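Cytochrome c family protein (Geobacter sulfurreducens, PDB 3OUQ) probably carries electrons along a chain of covalently bound c-type hemes, this part being the N-terminal hexaheme portion of a dodecaheme cytochrome. Local coordinates at residues 51-56 / 111-116. Numbering follows the deposited sequence.
Sequences DMEKGK and KCRTCH. With HEC (heme c), chain E.
Between E53 and R113 the two backbones stay well apart, their CA atoms 11.0 Å from each other, so the short helices 49-53 and 113-116 are joined through the ends of two long side chains. These come from opposite directions and form a salt bridge in which R113 grips side-on, one nitrogen to each carboxylate oxygen. R113 NE reaches E53 OE1 at 3.1 Å, nearly in the guanidinium plane but from above the carboxylate plane. R113 NH2 meets E53 OE2 at 3.2 Å on its syn side, though tilted out of both planes. Carboxylate and guanidinium are turned 50° against each other, and a bend at chi3 of R113 (59°) swings the guanidinium round to the acid. OE1 is also hydrogen-bonded to S117 OG. The pair illustrates how long charged side chains can bridge helices whose backbones do not touch, here tying together two cytochrome c7-type portions. R113 lies within a CXXCH heme-binding motif, residues 112-116: C112 and C115 are thioether-linked through SG to CAB and CAC of the heme. H116 NE2 binds the heme iron, FE, at 2.0 Å, with H101 as the other axial ligand. A leucine in place of R113 would probably leave the E53 carboxylate without its countercharge and break this polar link between the helices. Just past E53, G55, with positive phi, sits in a Schellman motif.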
ATOM      1  N   ASP A  51       3.227   2.690   9.081  1.00 46.03           N
ATOM      2  CA  ASP A  51       3.160   2.406  10.507  1.00 45.60           C
ATOM      3  C   ASP A  51       4.113   1.265  10.804  1.00 44.68           C
ATOM      4  O   ASP A  51       4.817   1.284  11.817  1.00 45.24           O
ATOM      5  CB  ASP A  51       1.747   1.999  10.933  1.00 48.82           C
ATOM      6  CG  ASP A  51       0.774   3.154  10.910  1.00 51.52           C
ATOM      7  OD1 ASP A  51       1.134   4.244  11.396  1.00 53.50           O
ATOM      8  OD2 ASP A  51      -0.357   2.971  10.418  1.00 53.98           O
ATOM      9  N   MET A  52       4.135   0.270   9.920  1.00 42.28           N
ATOM     10  CA  MET A  52       5.014  -0.877  10.105  1.00 40.79           C
ATOM     11  C   MET A  52       6.469  -0.447   9.999  1.00 39.63           C
ATOM     12  O   MET A  52       7.332  -0.973  10.703  1.00 38.71           O
ATOM     13  CB  MET A  52       4.697  -1.966   9.080  1.00 40.83           C
ATOM     14  CG  MET A  52       3.284  -2.508   9.220  1.00 41.13           C
ATOM     15  SD  MET A  52       2.999  -4.079   8.412  1.00 40.55           S
ATOM     16  CE  MET A  52       1.339  -3.853   7.862  1.00 42.74           C
ATOM     17  N   GLU A  53       6.737   0.521   9.126  1.00 38.78           N
ATOM     18  CA  GLU A  53       8.093   1.028   8.964  1.00 38.49           C
ATOM     19  C   GLU A  53       8.478   1.709  10.268  1.00 38.19           C
ATOM     20  O   GLU A  53       9.652   1.789  10.610  1.00 38.79           O
ATOM     21  CB  GLU A  53       8.184   2.035   7.809  1.00 37.60           C
ATOM     22  CG  GLU A  53       7.766   1.485   6.460  1.00 39.92           C
ATOM     23  CD  GLU A  53       8.270   2.316   5.284  1.00 42.51           C
ATOM     24  OE1 GLU A  53       7.869   2.026   4.136  1.00 42.41           O
ATOM     25  OE2 GLU A  53       9.076   3.248   5.496  1.00 43.82           O
ATOM     26  N   LYS A  54       7.480   2.196  10.996  1.00 38.87           N
ATOM     27  CA  LYS A  54       7.731   2.863  12.265  1.00 40.37           C
ATOM     28  C   LYS A  54       7.927   1.845  13.376  1.00 41.74           C
ATOM     29  O   LYS A  54       8.376   2.191  14.466  1.00 41.28           O
ATOM     30  CB  LYS A  54       6.579   3.818  12.620  1.00 41.66           C
ATOM     31  CG  LYS A  54       6.630   5.168  11.893  1.00 42.79           C
ATOM     32  N   GLY A  55       7.582   0.590  13.097  1.00 43.39           N
ATOM     33  CA  GLY A  55       7.757  -0.458  14.086  1.00 43.61           C
ATOM     34  C   GLY A  55       6.493  -1.127  14.588  1.00 44.78           C
ATOM     35  O   GLY A  55       6.551  -1.976  15.479  1.00 46.36           O
ATOM     36  N   LYS A  56       5.350  -0.751  14.025  1.00 45.20           N
ATOM     37  CA  LYS A  56       4.075  -1.330  14.427  1.00 44.82           C
ATOM     38  C   LYS A  56       3.810  -2.625  13.666  1.00 44.15           C
ATOM     39  O   LYS A  56       4.485  -2.923  12.686  1.00 45.32           O
ATOM     40  CB  LYS A  56       2.947  -0.336  14.150  1.00 46.87           C
ATOM     41  CG  LYS A  56       2.988   0.922  15.008  1.00 50.51           C
ATOM     42  CD  LYS A  56       2.729   0.604  16.477  1.00 54.00           C
ATOM     43  CE  LYS A  56       2.661   1.878  17.316  1.00 56.57           C
ATOM     44  NZ  LYS A  56       2.293   1.623  18.746  1.00 56.94           N
ATOM     45  N   LYS A 111       9.199  -0.404  -8.767  1.00 37.40           N
ATOM     46  CA  LYS A 111       9.179   0.242  -7.454  1.00 37.28           C
ATOM     47  C   LYS A 111       7.776   0.230  -6.854  1.00 36.57           C
ATOM     48  O   LYS A 111       6.798   0.120  -7.585  1.00 36.33           O
ATOM     49  CB  LYS A 111       9.673   1.683  -7.571  1.00 39.46           C
ATOM     50  CG  LYS A 111      11.111   1.826  -8.065  1.00 41.38           C
ATOM     51  CD  LYS A 111      11.485   3.303  -8.184  1.00 43.57           C
ATOM     52  CE  LYS A 111      12.937   3.491  -8.591  1.00 44.48           C
ATOM     53  NZ  LYS A 111      13.273   4.937  -8.718  1.00 45.60           N
ATOM     54  N   CYS A 112       7.674   0.334  -5.529  1.00 34.88           N
ATOM     55  CA  CYS A 112       6.369   0.330  -4.869  1.00 33.36           C
ATOM     56  C   CYS A 112       6.290   1.383  -3.788  1.00 33.92           C
ATOM     57  O   CYS A 112       5.278   2.067  -3.651  1.00 35.24           O
ATOM     58  CB  CYS A 112       6.079  -1.015  -4.201  1.00 33.30           C
ATOM     59  SG  CYS A 112       6.319  -2.498  -5.220  1.00 32.20           S
ATOM     60  N   ARG A 113       7.351   1.499  -3.000  1.00 33.27           N
ATOM     61  CA  ARG A 113       7.358   2.462  -1.918  1.00 34.43           C
ATOM     62  C   ARG A 113       7.358   3.906  -2.410  1.00 36.07           C
ATOM     63  O   ARG A 113       7.078   4.822  -1.631  1.00 35.73           O
ATOM     64  CB  ARG A 113       8.550   2.207  -0.996  1.00 35.10           C
ATOM     65  CG  ARG A 113       8.460   0.883  -0.257  1.00 34.71           C
ATOM     66  CD  ARG A 113       9.616   0.678   0.693  1.00 33.40           C
ATOM     67  NE  ARG A 113       9.678   1.735   1.695  1.00 35.84           N
ATOM     68  CZ  ARG A 113      10.718   2.548   1.852  1.00 37.32           C
ATOM     69  NH1 ARG A 113      11.787   2.422   1.068  1.00 37.73           N
ATOM     70  NH2 ARG A 113      10.691   3.482   2.795  1.00 37.94           N
ATOM     71  N   THR A 114       7.652   4.101  -3.698  1.00 35.51           N
ATOM     72  CA  THR A 114       7.667   5.437  -4.296  1.00 36.55           C
ATOM     73  C   THR A 114       6.343   6.125  -4.001  1.00 36.48           C
ATOM     74  O   THR A 114       6.284   7.340  -3.795  1.00 34.78           O
ATOM     75  CB  THR A 114       7.796   5.413  -5.836  1.00 37.25           C
ATOM     76  OG1 THR A 114       8.777   4.457  -6.247  1.00 37.68           O
ATOM     77  CG2 THR A 114       8.220   6.776  -6.325  1.00 37.01           C
ATOM     78  N   CYS A 115       5.276   5.336  -3.995  1.00 37.20           N
ATOM     79  CA  CYS A 115       3.961   5.874  -3.725  1.00 39.51           C
ATOM     80  C   CYS A 115       3.525   5.491  -2.325  1.00 40.54           C
ATOM     81  O   CYS A 115       3.248   6.345  -1.487  1.00 40.37           O
ATOM     82  CB  CYS A 115       2.947   5.332  -4.733  1.00 39.37           C
ATOM     83  SG  CYS A 115       3.388   5.590  -6.480  1.00 39.90           S
ATOM     84  N   HIS A 116       3.486   4.191  -2.075  1.00 41.82           N
ATOM     85  CA  HIS A 116       3.045   3.674  -0.792  1.00 41.96           C
ATOM     86  C   HIS A 116       3.779   4.176   0.449  1.00 42.59           C
ATOM     87  O   HIS A 116       3.223   4.141   1.546  1.00 42.84           O
ATOM     88  CB  HIS A 116       3.036   2.155  -0.871  1.00 40.39           C
ATOM     89  CG  HIS A 116       1.998   1.632  -1.810  1.00 40.18           C
ATOM     90  ND1 HIS A 116       0.646   1.685  -1.562  1.00 40.20           N
ATOM     91  CD2 HIS A 116       2.120   1.111  -3.055  1.00 41.01           C
ATOM     92  CE1 HIS A 116       0.011   1.210  -2.637  1.00 39.49           C
ATOM     93  NE2 HIS A 116       0.862   0.847  -3.574  1.00 40.59           N
TER
HETATM   94 FE   HEC E 604       0.110   0.155  -5.268  1.00 44.36          FE
HETATM   95  CHA HEC E 604      -3.156   0.126  -4.146  1.00 43.03           C
HETATM   96  CHB HEC E 604       0.696  -2.768  -3.552  1.00 42.11           C
HETATM   97  CHC HEC E 604       3.257   0.072  -6.572  1.00 43.08           C
HETATM   98  CHD HEC E 604      -0.278   3.378  -6.203  1.00 43.84           C
HETATM   99  NA  HEC E 604      -0.981  -1.023  -4.081  1.00 43.02           N
HETATM  100  C1A HEC E 604      -2.329  -0.917  -3.771  1.00 42.51           C
HETATM  101  C2A HEC E 604      -2.710  -1.921  -2.794  1.00 41.23           C
HETATM  102  C3A HEC E 604      -1.628  -2.711  -2.552  1.00 40.91           C
HETATM  103  C4A HEC E 604      -0.547  -2.152  -3.365  1.00 42.06           C
HETATM  104  CMA HEC E 604      -1.596  -3.982  -1.711  1.00 37.09           C
HETATM  105  CAA HEC E 604      -4.077  -2.009  -2.151  1.00 38.99           C
HETATM  106  CBA HEC E 604      -4.100  -1.368  -0.788  1.00 39.05           C
HETATM  107  CGA HEC E 604      -5.443  -1.526  -0.110  1.00 41.29           C
HETATM  108  O1A HEC E 604      -5.563  -1.167   1.080  1.00 42.16           O
HETATM  109  O2A HEC E 604      -6.389  -2.007  -0.771  1.00 42.92           O
HETATM  110  NB  HEC E 604       1.615  -1.110  -5.170  1.00 42.11           N
HETATM  111  C1B HEC E 604       1.675  -2.308  -4.439  1.00 42.27           C
HETATM  112  C2B HEC E 604       2.883  -3.035  -4.751  1.00 41.69           C
HETATM  113  C3B HEC E 604       3.583  -2.282  -5.660  1.00 41.13           C
HETATM  114  C4B HEC E 604       2.816  -1.057  -5.869  1.00 41.75           C
HETATM  115  CMB HEC E 604       3.270  -4.370  -4.170  1.00 39.25           C
HETATM  116  CAB HEC E 604       4.908  -2.644  -6.338  1.00 38.30           C
HETATM  117  CBB HEC E 604       4.866  -3.802  -7.316  1.00 36.26           C
HETATM  118  NC  HEC E 604       1.253   1.472  -6.177  1.00 42.96           N
HETATM  119  C1C HEC E 604       2.529   1.286  -6.686  1.00 42.30           C
HETATM  120  C2C HEC E 604       3.020   2.526  -7.269  1.00 39.37           C
HETATM  121  C3C HEC E 604       2.058   3.452  -7.104  1.00 40.19           C
HETATM  122  C4C HEC E 604       0.961   2.792  -6.434  1.00 41.87           C
HETATM  123  CMC HEC E 604       4.343   2.746  -7.954  1.00 38.82           C
HETATM  124  CAC HEC E 604       2.095   4.920  -7.538  1.00 40.32           C
HETATM  125  CBC HEC E 604       2.463   5.178  -8.999  1.00 39.13           C
HETATM  126  ND  HEC E 604      -1.426   1.428  -5.261  1.00 43.88           N
HETATM  127  C1D HEC E 604      -1.422   2.722  -5.737  1.00 44.10           C
HETATM  128  C2D HEC E 604      -2.758   3.307  -5.677  1.00 45.14           C
HETATM  129  C3D HEC E 604      -3.539   2.426  -5.016  1.00 46.33           C
HETATM  130  C4D HEC E 604      -2.728   1.250  -4.800  1.00 44.69           C
HETATM  131  CMD HEC E 604      -3.255   4.579  -6.358  1.00 43.62           C
HETATM  132  CAD HEC E 604      -4.903   2.669  -4.404  1.00 49.90           C
HETATM  133  CBD HEC E 604      -4.671   3.487  -3.156  1.00 57.70           C
HETATM  134  CGD HEC E 604      -5.716   3.232  -2.095  1.00 62.86           C
HETATM  135  O1D HEC E 604      -5.849   2.052  -1.676  1.00 63.76           O
HETATM  136  O2D HEC E 604      -6.397   4.209  -1.682  1.00 64.08           O